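Local coordinates for AB hydrolase-1 domain-containing protein (Parabacteroides distasonis, PDB 4Q34) that is a putative esterase of the alpha/beta hydrolase family and probably hydrolyses ester bonds in a substrate still to be identified, at residues Phe14-Thr19 / Asp32-Phe37; Ile218-Lys223 / Arg256-Glu261; Gly127-Arg132 / Asp303-Glu308; Gly209-Glu214 / Gly226-Met231. All blocks are in the same frame, centred on the assembly; numbering follows the deposited sequence. Where two conformers were deposited one is given.

Contact 1 (Phe14-Thr19 / Asp32-Phe37); sequences FAVGGT and DHAYVF
Phe-14 and Val-36 lie side by side on the same face of an antiparallel strand pair, and the rotation of the phenylalanine decides how they meet. Its CG stands between the backbone N and the carbonyl carbon (chi1 54°), and the ring lies over the neighbouring strand: Val-36 CB is 4.0 Å from the ring centroid, 17° off the normal, a CH-pi contact. Val-36 has CG1 anti to its backbone N and divides its methyls between two partners. CG1 reaches Phe-14 CZ at 3.7 Å, while CG2 meets Val-16 CG1, also at 3.7 Å. Val-16 CG1 also packs on Ala-34 CB, and Val-16 CB sits in plane at the edge of the Phe-14 ring.

Beneath these side chains, four backbone bonds join the hydrogen-bonded pairs Phe-14/Val-36 and Val-16/Ala-34, with Val-36 N to Phe-14 O at 2.9 Å. Between them, the non-hydrogen-bonded pair Ala-15/Tyr-35 brings Ala-15 CA to 3.3 Å from Ala-34 O. On the Ala-15 side, CB approaches His-33 CD2 obliquely at 3.9 Å. Farther along, Gly-18 passes so near that a CB there would fall 3.0 Å from His-33 N, a clash.

The two faces differ in chemistry. The apolar one, with Phe-14, Val-16 and Ala-34, rests on helix 153-167. The second subunit is met mainly from the Ala-15 and Tyr-35 side: its Glu-63 bonds to Tyr-35 OH, and its Arg-142 bonds to His-33 ND1, so this strand pair at the edge of the sheet carries both core packing and dimer contacts.

Contact 2 (Ile218-Lys223 / Arg256-Glu261); sequences ITLSKK and RPELYE
The carboxylate of Glu-258 receives Leu-220 CD1 over one face: the methyl is 3.5 Å from CD and little farther from OE1 and OE2. The Glu-261 carboxylate is enclosed differently. Thr-219 CG2 lies on one side of its plane, 3.9 Å from OE1, Leu-220 CG lies on the other side, 3.3 Å from OE2, and the N-H of Leu-220 comes in at the syn lone pair of OE2. That bond is 2.9 Å from Leu-220 N to Glu-261 OE2, with an angle of 157° at the hydrogen.

Glu-261 reaches this spot from the first turns of helix 257-277 with its chain extended beyond CG (chi2 -167°). The donor, Leu-220 N, belongs to a type I turn, Thr-219 to Lys-222; just past the turn, Thr-219 OG1 donates to Lys-223 O at 2.7 Å. The helix is the crossover between parallel strands 242-246 and 283-287 of the hydrolase sheet, so the contact ties a surface loop to the core fold.

An alanine in place of Glu-261 would probably leave Leu-220 N without its acceptor and Arg-115 without the carboxylate it bridges at OE1. The negative charge is thus probably offset on both sides: one oxygen faces an arginine, the other a backbone N-H.

Contact 3 (Gly127-Arg132 / Asp303-Glu308); sequences GVQFKR and DLNNIE
Gln-129 and Leu-304 are joined by the one hydrogen bond between the segments. Leu-304 N donates to Gln-129 O at 2.8 Å; the bond is nearly straight at the hydrogen (166°), yet the donor stands 50° out of the carbonyl plane.

The flat groups stack. The side-chain amides of Gln-129 and Asn-305 lie with planes 4° apart, Gln-129 CD being 3.6 Å from Asn-305 CG; Gln-129, bent at chi2, folds its amide over that of Asn-305. Both amides are fixed elsewhere as well, Gln-129 NE2 on His-294 O and Asn-305 OD1 on Asn-296 ND2.

Two turns meet here: Gln-129 is the centre of an inverse gamma turn, and Asp-303 to Asn-306 form a type I turn leading into helix 306-319, the last helix of the hydrolase fold. A valine at Gln-129 would probably leave the Asn-305 amide without its stacking partner and His-294 O without its donor.

The remaining contacts are van der Waals. Leu-304 CB touches Gln-129 OE1 at 3.4 Å, and Leu-304 CD1 reaches Phe-130 N at 3.5 Å. Asp-303 CB presses on Gln-129 O at 3.3 Å, while Asp-303 OD1, hydrogen-bonded to Thr-297, lies near the plane of the Phe-130 ring at its edge, 4.4 Å from CD2.

Contact 4 (Gly209-Glu214 / Gly226-Met231); sequences GQLPEE and GIEVPM
Leu-211 and Glu-228 meet because each side chain is turned toward the other segment: Leu-211 holds CG anti to its backbone N (chi1 -157°), and Glu-228 runs out fully extended at chi2 (180°) from a CG set beside the backbone N. The two cross at about a right angle. The setting is a small parallel sheet, strand 204-207 beside strand 226-229, separate from the central sheet and lying in the insertion between strands 192-198 and 242-246 of the alpha/beta hydrolase core; the contact folds the start of the loop linking this pair back against its second strand.

The apolar half is carried by the leucine methyls. CD2 of Leu-211 rests on the CG methylene of Glu-228 at 4.0 Å, while Leu-211 CD1 lies over the strand backbone, 3.9 Å from Gly-226 C. A CB on Gly-226 would come to 3.0 Å from that methyl, a tight fit that the glycine avoids. Leu-211 also packs on Phe-206 of the partner strand, and next to it Pro-212 leans on Ile-271 of helix 257-277.

The polar half centres on one carboxylate oxygen. Gly-209, whose backbone angles would jam a CB against the carbonyl O before it, donates its N-H to Glu-228 OE2 at 2.7 Å. This approach runs nearly along the C-O axis of the carboxylate and is almost straight at the hydrogen, 176°. The same oxygen accepts a hydrogen bond from a water molecule, with 2.9 Å between Glu-228 OE2 and the water oxygen; that water in turn accepts from Leu-211 N at 3.0 Å.

Contact 1 comes first along the chain and closes before the others open. It joins strands 10-16 and 28-41 at the dimer-facing end of the main sheet, with its centre about 31 to 32 Å from the other three. Contact 3 spans most of the chain, from the loop before helix 134-142 to helix 306-319, and encloses contacts 2 and 4 in sequence. Those two alternate along the chain, and their centres are about 19 Å apart. Both use the 208-225 connection: contact 2 ties the insertion to a core helix, 257-277, while contact 4 holds the insertion's own loop against its strand, 226-229. Contacts 1 and 3 lie on opposite sides of the chain's centre, about 32 Å apart.

Contact 1 (Phe14-Thr19 / Asp32-Phe37)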
loop_
_atom_site.group_PDB
_atom_site.type_symbol
_atom_site.label_atom_id
_atom_site.label_comp_id
_atom_site.label_asym_id
_atom_site.label_seq_id
_atom_site.Cartn_x
_atom_site.Cartn_y
_atom_site.Cartn_z
ATOM N N PHE A 14 -0.428 6.457 -8.018
ATOM C CA PHE A 14 -0.435 5.924 -9.396
ATOM C C PHE A 14 0.449 4.723 -9.482
ATOM O O PHE A 14 1.317 4.542 -8.640
ATOM C CB PHE A 14 0.019 6.996 -10.417
ATOM C CG PHE A 14 1.360 7.640 -10.111
ATOM C CD1 PHE A 14 2.548 7.103 -10.612
ATOM C CD2 PHE A 14 1.436 8.799 -9.352
ATOM C CE1 PHE A 14 3.771 7.699 -10.393
ATOM C CE2 PHE A 14 2.659 9.401 -9.118
ATOM C CZ PHE A 14 3.843 8.843 -9.616
ATOM N N ALA A 15 0.231 3.906 -10.514
ATOM C CA ALA A 15 1.157 2.862 -10.873
ATOM C C ALA A 15 2.140 3.445 -11.886
ATOM O O ALA A 15 1.780 4.328 -12.668
ATOM C CB ALA A 15 0.445 1.682 -11.510
ATOM N N VAL A 16 3.380 2.959 -11.863
ATOM C CA VAL A 16 4.398 3.476 -12.777
ATOM C C VAL A 16 5.257 2.348 -13.269
ATOM O O VAL A 16 5.583 1.427 -12.512
ATOM C CB VAL A 16 5.257 4.603 -12.129
ATOM C CG1 VAL A 16 6.146 4.079 -10.994
ATOM C CG2 VAL A 16 6.068 5.390 -13.162
ATOM N N GLY A 17 5.642 2.418 -14.548
ATOM C CA GLY A 17 6.427 1.360 -15.144
ATOM C C GLY A 17 5.633 0.072 -15.353
ATOM O O GLY A 17 4.400 0.070 -15.453
ATOM N N GLY A 18 6.367 -1.025 -15.394
ATOM C CA GLY A 18 5.780 -2.331 -15.635
ATOM C C GLY A 18 5.860 -2.786 -17.054
ATOM O O GLY A 18 6.421 -2.097 -17.892
ATOM N N THR A 19 5.325 -3.973 -17.283
ATOM C CA THR A 19 5.271 -4.560 -18.619
ATOM C C THR A 19 3.889 -5.094 -18.858
ATOM O O THR A 19 2.989 -4.935 -18.020
ATOM C CB THR A 19 6.360 -5.655 -18.777
ATOM O OG1 THR A 19 6.507 -5.998 -20.182
ATOM C CG2 THR A 19 5.991 -6.890 -17.971
ATOM N N ASP A 32 4.113 -5.987 -12.896
ATOM C CA ASP A 32 5.492 -5.553 -12.655
ATOM C C ASP A 32 5.741 -4.010 -12.550
ATOM O O ASP A 32 6.875 -3.556 -12.588
ATOM C CB ASP A 32 6.476 -6.225 -13.641
ATOM C CG ASP A 32 6.767 -7.699 -13.283
ATOM O OD1 ASP A 32 6.322 -8.193 -12.201
ATOM O OD2 ASP A 32 7.443 -8.361 -14.115
ATOM N N HIS A 33 4.671 -3.237 -12.384
ATOM C CA HIS A 33 4.748 -1.796 -12.105
ATOM C C HIS A 33 5.111 -1.625 -10.649
ATOM O O HIS A 33 4.985 -2.558 -9.823
ATOM C CB HIS A 33 3.386 -1.146 -12.357
ATOM C CG HIS A 33 2.266 -1.910 -11.719
ATOM N ND1 HIS A 33 1.682 -2.997 -12.331
ATOM C CD2 HIS A 33 1.702 -1.830 -10.482
ATOM C CE1 HIS A 33 0.782 -3.525 -11.517
ATOM N NE2 HIS A 33 0.773 -2.831 -10.394
ATOM N N ALA A 34 5.521 -0.419 -10.293
ATOM C CA ALA A 34 5.585 -0.009 -8.889
ATOM C C ALA A 34 4.299 0.733 -8.576
ATOM O O ALA A 34 3.640 1.271 -9.506
ATOM C CB ALA A 34 6.780 0.915 -8.656
ATOM N N TYR A 35 3.982 0.832 -7.278
ATOM C CA TYR A 35 2.911 1.668 -6.795
ATOM C C TYR A 35 3.531 2.851 -6.060
ATOM O O TYR A 35 4.489 2.679 -5.330
ATOM C CB TYR A 35 1.972 0.925 -5.860
ATOM C CG TYR A 35 1.067 1.832 -5.035
ATOM C CD1 TYR A 35 1.471 2.275 -3.804
ATOM C CD2 TYR A 35 -0.185 2.210 -5.485
ATOM C CE1 TYR A 35 0.653 3.083 -3.016
ATOM C CE2 TYR A 35 -1.021 3.025 -4.717
ATOM C CZ TYR A 35 -0.595 3.452 -3.468
ATOM O OH TYR A 35 -1.383 4.263 -2.683
ATOM N N VAL A 36 2.997 4.040 -6.292
ATOM C CA VAL A 36 3.550 5.267 -5.725
ATOM C C VAL A 36 2.455 6.093 -5.047
ATOM O O VAL A 36 1.390 6.314 -5.615
ATOM C CB VAL A 36 4.177 6.119 -6.860
ATOM C CG1 VAL A 36 4.781 7.404 -6.287
ATOM C CG2 VAL A 36 5.186 5.290 -7.619
ATOM N N PHE A 37 2.724 6.572 -3.835
ATOM C CA PHE A 37 1.854 7.568 -3.208
ATOM C C PHE A 37 2.715 8.802 -3.001
ATOM O O PHE A 37 3.845 8.686 -2.522
ATOM C CB PHE A 37 1.327 7.060 -1.864
ATOM C CG PHE A 37 0.473 8.058 -1.143
ATOM C CD1 PHE A 37 -0.868 8.209 -1.429
ATOM C CD2 PHE A 37 1.025 8.836 -0.125
ATOM C CE1 PHE A 37 -1.656 9.152 -0.742
ATOM C CE2 PHE A 37 0.241 9.762 0.566
ATOM C CZ PHE A 37 -1.095 9.912 0.266
#

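Contact 2 (Ile218-Lys223 / Arg256-Glu261)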
loop_
_atom_site.group_PDB
_atom_site.type_symbol
_atom_site.label_atom_id
_atom_site.label_comp_id
_atom_site.label_asym_id
_atom_site.label_seq_id
_atom_site.Cartn_x
_atom_site.Cartn_y
_atom_site.Cartn_z
ATOM N N ILE A 218 30.867 -13.958 0.175
ATOM C CA ILE A 218 29.569 -14.423 -0.332
ATOM C C ILE A 218 28.595 -14.335 0.826
ATOM O O ILE A 218 28.884 -14.823 1.932
ATOM C CB ILE A 218 29.605 -15.896 -0.819
ATOM N N THR A 219 27.451 -13.718 0.579
ATOM C CA THR A 219 26.467 -13.509 1.630
ATOM C C THR A 219 25.736 -14.778 1.988
ATOM O O THR A 219 25.880 -15.798 1.315
ATOM C CB THR A 219 25.400 -12.491 1.212
ATOM O OG1 THR A 219 25.035 -12.716 -0.148
ATOM C CG2 THR A 219 25.922 -11.102 1.361
ATOM N N LEU A 220 24.942 -14.685 3.060
ATOM C CA LEU A 220 23.956 -15.707 3.430
ATOM C C LEU A 220 22.953 -15.947 2.283
ATOM O O LEU A 220 22.478 -17.068 2.075
ATOM C CB LEU A 220 23.228 -15.280 4.710
ATOM C CG LEU A 220 24.076 -15.191 5.987
ATOM C CD1 LEU A 220 23.306 -14.449 7.074
ATOM C CD2 LEU A 220 24.510 -16.575 6.461
ATOM N N SER A 221 22.647 -14.887 1.538
ATOM C CA SER A 221 21.832 -14.995 0.334
ATOM C C SER A 221 22.596 -15.624 -0.853
ATOM O O SER A 221 22.129 -15.565 -1.990
ATOM C CB SER A 221 21.290 -13.613 -0.030
ATOM O OG SER A 221 20.216 -13.263 0.831
ATOM N N LYS A 222 23.767 -16.209 -0.575
ATOM C CA LYS A 222 24.595 -16.920 -1.569
ATOM C C LYS A 222 25.070 -16.069 -2.758
ATOM O O LYS A 222 25.481 -16.619 -3.778
ATOM C CB LYS A 222 23.889 -18.199 -2.051
ATOM C CG LYS A 222 23.671 -19.256 -0.963
ATOM C CD LYS A 222 22.377 -20.048 -1.172
ATOM C CE LYS A 222 22.552 -21.550 -0.977
ATOM N NZ LYS A 222 22.974 -21.925 0.400
ATOM N N LYS A 223 25.024 -14.741 -2.608
ATOM C CA LYS A 223 25.490 -13.786 -3.636
ATOM C C LYS A 223 26.810 -13.110 -3.185
ATOM O O LYS A 223 26.989 -12.814 -1.994
ATOM C CB LYS A 223 24.409 -12.716 -3.933
ATOM N N ARG A 256 28.260 -14.111 14.540
ATOM C CA ARG A 256 26.913 -14.080 13.999
ATOM C C ARG A 256 26.868 -13.309 12.666
ATOM O O ARG A 256 26.753 -12.077 12.661
ATOM C CB ARG A 256 25.966 -13.410 15.002
ATOM C CG ARG A 256 25.817 -14.174 16.316
ATOM C CD ARG A 256 25.105 -13.307 17.327
ATOM N NE ARG A 256 24.830 -13.998 18.592
ATOM C CZ ARG A 256 23.867 -14.905 18.782
ATOM N NH1 ARG A 256 23.074 -15.294 17.794
ATOM N NH2 ARG A 256 23.721 -15.460 19.982
ATOM N N PRO A 257 26.968 -14.038 11.538
ATOM C CA PRO A 257 26.956 -13.462 10.189
ATOM C C PRO A 257 25.739 -12.595 9.906
ATOM O O PRO A 257 25.852 -11.630 9.149
ATOM C CB PRO A 257 26.946 -14.690 9.267
ATOM C CG PRO A 257 27.592 -15.772 10.073
ATOM C CD PRO A 257 27.337 -15.469 11.529
ATOM N N GLU A 258 24.586 -12.917 10.502
ATOM C CA GLU A 258 23.413 -12.054 10.330
ATOM C C GLU A 258 23.721 -10.598 10.730
ATOM O O GLU A 258 23.178 -9.675 10.116
ATOM C CB GLU A 258 22.205 -12.549 11.116
ATOM C CG GLU A 258 21.638 -13.892 10.671
ATOM C CD GLU A 258 20.740 -13.852 9.428
ATOM O OE1 GLU A 258 20.453 -12.783 8.855
ATOM O OE2 GLU A 258 20.300 -14.941 9.010
ATOM N N LEU A 259 24.569 -10.397 11.738
ATOM C CA LEU A 259 24.969 -9.049 12.124
ATOM C C LEU A 259 26.307 -8.618 11.501
ATOM O O LEU A 259 26.480 -7.434 11.137
ATOM C CB LEU A 259 25.023 -8.915 13.634
ATOM C CG LEU A 259 23.682 -8.996 14.413
ATOM C CD1 LEU A 259 23.348 -10.399 14.870
ATOM C CD2 LEU A 259 23.760 -8.083 15.627
ATOM N N TYR A 260 27.233 -9.554 11.358
ATOM C CA TYR A 260 28.588 -9.203 10.916
ATOM C C TYR A 260 28.624 -8.769 9.467
ATOM O O TYR A 260 29.442 -7.957 9.090
ATOM C CB TYR A 260 29.606 -10.323 11.208
ATOM C CG TYR A 260 31.035 -9.892 10.990
ATOM C CD1 TYR A 260 31.665 -9.034 11.884
ATOM C CD2 TYR A 260 31.732 -10.285 9.868
ATOM C CE1 TYR A 260 32.952 -8.596 11.679
ATOM C CE2 TYR A 260 33.037 -9.858 9.656
ATOM C CZ TYR A 260 33.638 -9.010 10.574
ATOM O OH TYR A 260 34.926 -8.573 10.373
ATOM N N GLU A 261 27.689 -9.247 8.666
ATOM C CA GLU A 261 27.602 -8.789 7.295
ATOM C C GLU A 261 27.524 -7.281 7.228
ATOM O O GLU A 261 28.056 -6.711 6.291
ATOM C CB GLU A 261 26.407 -9.396 6.587
ATOM C CG GLU A 261 26.643 -10.858 6.279
ATOM C CD GLU A 261 25.634 -11.464 5.313
ATOM O OE1 GLU A 261 24.618 -10.803 4.978
ATOM O OE2 GLU A 261 25.880 -12.612 4.887
#

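Contact 3 (Gly127-Arg132 / Asp303-Glu308)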
loop_
_atom_site.group_PDB
_atom_site.type_symbol
_atom_site.label_atom_id
_atom_site.label_comp_id
_atom_site.label_asym_id
_atom_site.label_seq_id
_atom_site.Cartn_x
_atom_site.Cartn_y
_atom_site.Cartn_z
ATOM N N GLY A 127 21.101 0.451 25.110
ATOM C CA GLY A 127 21.089 1.760 24.460
ATOM C C GLY A 127 20.468 1.809 23.079
ATOM O O GLY A 127 20.566 2.832 22.405
ATOM N N VAL A 128 19.869 0.713 22.631
ATOM C CA VAL A 128 19.303 0.684 21.273
ATOM C C VAL A 128 18.199 1.725 21.152
ATOM O O VAL A 128 17.413 1.920 22.068
ATOM C CB VAL A 128 18.828 -0.745 20.850
ATOM C CG1 VAL A 128 17.559 -1.174 21.592
ATOM C CG2 VAL A 128 18.648 -0.848 19.342
ATOM N N GLN A 129 18.115 2.353 19.975
ATOM C CA GLN A 129 17.172 3.439 19.698
ATOM C C GLN A 129 15.847 2.851 19.164
ATOM O O GLN A 129 15.385 3.164 18.066
ATOM C CB GLN A 129 17.786 4.388 18.648
ATOM C CG GLN A 129 18.975 5.195 19.141
ATOM C CD GLN A 129 18.606 6.367 20.025
ATOM O OE1 GLN A 129 17.445 6.662 20.243
ATOM N NE2 GLN A 129 19.624 7.053 20.547
ATOM N N PHE A 130 15.261 1.984 19.968
ATOM C CA PHE A 130 14.096 1.215 19.582
ATOM C C PHE A 130 13.280 0.997 20.856
ATOM O O PHE A 130 13.821 0.643 21.952
ATOM C CB PHE A 130 14.556 -0.090 18.913
ATOM C CG PHE A 130 13.491 -0.850 18.174
ATOM C CD1 PHE A 130 12.644 -1.760 18.840
ATOM C CD2 PHE A 130 13.364 -0.695 16.810
ATOM C CE1 PHE A 130 11.710 -2.502 18.167
ATOM C CE2 PHE A 130 12.414 -1.431 16.110
ATOM C CZ PHE A 130 11.581 -2.318 16.788
ATOM N N LYS A 131 11.981 1.252 20.754
ATOM C CA LYS A 131 11.071 1.061 21.884
ATOM C C LYS A 131 10.924 -0.417 22.213
ATOM O O LYS A 131 10.803 -1.245 21.318
ATOM C CB LYS A 131 9.709 1.711 21.628
ATOM C CG LYS A 131 9.021 2.059 22.952
ATOM C CD LYS A 131 7.633 2.648 22.771
ATOM C CE LYS A 131 6.953 2.873 24.121
ATOM N NZ LYS A 131 5.727 3.687 23.903
ATOM N N ARG A 132 10.926 -0.751 23.497
ATOM C CA ARG A 132 11.075 -2.146 23.924
ATOM C C ARG A 132 9.762 -2.868 24.258
ATOM O O ARG A 132 9.798 -3.957 24.799
ATOM C CB ARG A 132 12.023 -2.222 25.146
ATOM C CG ARG A 132 13.472 -1.849 24.873
ATOM C CD ARG A 132 14.089 -1.255 26.137
ATOM N NE ARG A 132 15.548 -1.349 26.197
ATOM C CZ ARG A 132 16.384 -0.750 25.351
ATOM N NH1 ARG A 132 15.919 -0.034 24.342
ATOM N NH2 ARG A 132 17.692 -0.888 25.507
ATOM N N ASP A 303 14.044 4.752 13.835
ATOM C CA ASP A 303 14.543 4.625 15.212
ATOM C C ASP A 303 14.060 5.802 16.092
ATOM O O ASP A 303 13.577 6.811 15.582
ATOM C CB ASP A 303 16.069 4.585 15.205
ATOM C CG ASP A 303 16.641 3.240 14.780
ATOM O OD1 ASP A 303 15.935 2.196 14.753
ATOM O OD2 ASP A 303 17.847 3.237 14.458
ATOM N N LEU A 304 14.264 5.690 17.405
ATOM C CA LEU A 304 13.814 6.722 18.358
ATOM C C LEU A 304 14.415 8.072 18.102
ATOM O O LEU A 304 13.761 9.070 18.413
ATOM C CB LEU A 304 14.100 6.309 19.802
ATOM C CG LEU A 304 13.303 5.078 20.270
ATOM C CD1 LEU A 304 13.829 4.652 21.649
ATOM C CD2 LEU A 304 11.809 5.366 20.346
ATOM N N ASN A 305 15.626 8.122 17.543
ATOM C CA ASN A 305 16.313 9.396 17.257
ATOM C C ASN A 305 16.205 9.767 15.779
ATOM O O ASN A 305 17.102 10.418 15.229
ATOM C CB ASN A 305 17.802 9.301 17.658
ATOM C CG ASN A 305 18.557 8.228 16.892
ATOM O OD1 ASN A 305 17.971 7.417 16.169
ATOM N ND2 ASN A 305 19.872 8.250 17.001
ATOM N N ASN A 306 15.136 9.335 15.133
ATOM C CA ASN A 306 15.035 9.521 13.687
ATOM C C ASN A 306 14.980 10.987 13.245
ATOM O O ASN A 306 15.349 11.312 12.116
ATOM C CB ASN A 306 13.914 8.706 13.049
ATOM C CG ASN A 306 12.517 9.187 13.407
ATOM O OD1 ASN A 306 12.281 9.838 14.401
ATOM N ND2 ASN A 306 11.556 8.843 12.534
ATOM N N ILE A 307 14.547 11.871 14.142
ATOM C CA ILE A 307 14.581 13.292 13.803
ATOM C C ILE A 307 16.033 13.757 13.640
ATOM O O ILE A 307 16.374 14.521 12.754
ATOM C CB ILE A 307 13.771 14.150 14.813
ATOM C CG1 ILE A 307 12.269 13.778 14.732
ATOM C CG2 ILE A 307 14.019 15.636 14.559
ATOM C CD1 ILE A 307 11.372 14.359 15.822
ATOM N N GLU A 308 16.899 13.339 14.551
ATOM C CA GLU A 308 18.318 13.639 14.452
ATOM C C GLU A 308 18.889 13.023 13.180
ATOM O O GLU A 308 19.744 13.616 12.527
ATOM C CB GLU A 308 19.088 13.115 15.684
ATOM C CG GLU A 308 18.590 13.682 17.010
ATOM C CD GLU A 308 19.353 13.133 18.211
ATOM O OE1 GLU A 308 20.585 13.231 18.242
ATOM O OE2 GLU A 308 18.707 12.603 19.134
#

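Contact 4 (Gly209-Glu214 / Gly226-Met231)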
loop_
_atom_site.group_PDB
_atom_site.type_symbol
_atom_site.label_atom_id
_atom_site.label_comp_id
_atom_site.label_asym_id
_atom_site.label_seq_id
_atom_site.Cartn_x
_atom_site.Cartn_y
_atom_site.Cartn_z
ATOM N N GLY A 209 38.517 -6.244 -12.600
ATOM C CA GLY A 209 39.907 -6.402 -12.254
ATOM C C GLY A 209 40.357 -5.678 -10.992
ATOM O O GLY A 209 41.502 -5.840 -10.594
ATOM N N GLN A 210 39.461 -4.907 -10.366
ATOM C CA GLN A 210 39.757 -4.087 -9.193
ATOM C C GLN A 210 38.843 -4.424 -8.033
ATOM O O GLN A 210 38.658 -3.600 -7.162
ATOM C CB GLN A 210 39.544 -2.595 -9.524
ATOM C CG GLN A 210 40.349 -2.093 -10.697
ATOM C CD GLN A 210 41.821 -2.200 -10.435
ATOM O OE1 GLN A 210 42.289 -1.865 -9.348
ATOM N NE2 GLN A 210 42.559 -2.684 -11.411
ATOM N N LEU A 211 38.235 -5.619 -8.031
ATOM C CA LEU A 211 37.376 -6.046 -6.936
ATOM C C LEU A 211 38.207 -6.183 -5.645
ATOM O O LEU A 211 39.146 -7.004 -5.580
ATOM C CB LEU A 211 36.735 -7.379 -7.277
ATOM C CG LEU A 211 35.449 -7.847 -6.622
ATOM C CD1 LEU A 211 34.320 -6.831 -6.751
ATOM C CD2 LEU A 211 35.027 -9.168 -7.261
ATOM N N PRO A 212 37.905 -5.362 -4.631
ATOM C CA PRO A 212 38.720 -5.456 -3.411
ATOM C C PRO A 212 38.483 -6.755 -2.663
ATOM O O PRO A 212 37.399 -7.328 -2.740
ATOM C CB PRO A 212 38.264 -4.255 -2.563
ATOM C CG PRO A 212 36.991 -3.774 -3.172
ATOM C CD PRO A 212 36.821 -4.373 -4.529
ATOM N N GLU A 213 39.498 -7.216 -1.932
ATOM C CA GLU A 213 39.378 -8.481 -1.188
ATOM C C GLU A 213 38.150 -8.422 -0.315
ATOM O O GLU A 213 37.369 -9.367 -0.246
ATOM C CB GLU A 213 40.625 -8.770 -0.338
ATOM C CG GLU A 213 41.797 -9.314 -1.135
ATOM C CD GLU A 213 41.434 -10.587 -1.875
ATOM O OE1 GLU A 213 40.983 -11.545 -1.212
ATOM O OE2 GLU A 213 41.576 -10.619 -3.118
ATOM N N GLU A 214 37.944 -7.262 0.294
ATOM C CA GLU A 214 36.798 -7.020 1.179
ATOM C C GLU A 214 35.413 -7.119 0.501
ATOM O O GLU A 214 34.383 -7.084 1.181
ATOM C CB GLU A 214 36.972 -5.656 1.859
ATOM C CG GLU A 214 38.198 -5.566 2.754
ATOM C CD GLU A 214 39.445 -5.009 2.069
ATOM O OE1 GLU A 214 39.588 -5.090 0.820
ATOM O OE2 GLU A 214 40.296 -4.467 2.805
ATOM N N GLY A 226 30.273 -7.692 -3.781
ATOM C CA GLY A 226 30.713 -6.785 -4.850
ATOM C C GLY A 226 30.495 -7.443 -6.203
ATOM O O GLY A 226 30.584 -8.674 -6.319
ATOM N N ILE A 227 30.251 -6.634 -7.232
ATOM C CA ILE A 227 30.208 -7.116 -8.610
ATOM C C ILE A 227 31.166 -6.310 -9.477
ATOM O O ILE A 227 31.501 -5.175 -9.161
ATOM C CB ILE A 227 28.796 -7.040 -9.211
ATOM C CG1 ILE A 227 28.259 -5.592 -9.191
ATOM C CG2 ILE A 227 27.873 -7.989 -8.466
ATOM C CD1 ILE A 227 26.985 -5.386 -9.998
ATOM N N GLU A 228 31.636 -6.918 -10.542
ATOM C CA GLU A 228 32.543 -6.276 -11.462
ATOM C C GLU A 228 31.719 -5.677 -12.595
ATOM O O GLU A 228 30.810 -6.333 -13.129
ATOM C CB GLU A 228 33.585 -7.266 -11.974
ATOM C CG GLU A 228 34.650 -7.605 -10.947
ATOM C CD GLU A 228 35.671 -8.602 -11.476
ATOM O OE1 GLU A 228 35.306 -9.781 -11.616
ATOM O OE2 GLU A 228 36.819 -8.214 -11.768
ATOM N N VAL A 229 32.011 -4.418 -12.921
ATOM C CA VAL A 229 31.336 -3.699 -14.017
ATOM C C VAL A 229 32.409 -3.042 -14.890
ATOM O O VAL A 229 33.521 -2.802 -14.437
ATOM C CB VAL A 229 30.351 -2.638 -13.497
ATOM C CG1 VAL A 229 29.358 -3.242 -12.502
ATOM C CG2 VAL A 229 31.077 -1.474 -12.822
ATOM N N PRO A 230 32.098 -2.752 -16.151
ATOM C CA PRO A 230 33.097 -2.074 -16.968
ATOM C C PRO A 230 33.483 -0.702 -16.378
ATOM O O PRO A 230 32.664 -0.073 -15.693
ATOM C CB PRO A 230 32.369 -1.861 -18.331
ATOM C CG PRO A 230 31.266 -2.891 -18.313
ATOM C CD PRO A 230 30.838 -3.016 -16.897
HETATM N N MSE A 231 34.696 -0.264 -16.688
HETATM C CA MSE A 231 35.212 1.015 -16.137
HETATM C C MSE A 231 34.265 2.134 -16.478
HETATM O O MSE A 231 33.990 2.984 -15.644
HETATM C CB MSE A 231 36.644 1.246 -16.627
HETATM C CG MSE A 231 37.231 2.576 -16.147
HETATM SE SE MSE A 231 37.257 2.636 -14.164
HETATM C CE MSE A 231 39.011 1.727 -13.984
HETATM O O HOH W 1 38.814 -8.042 -9.694
#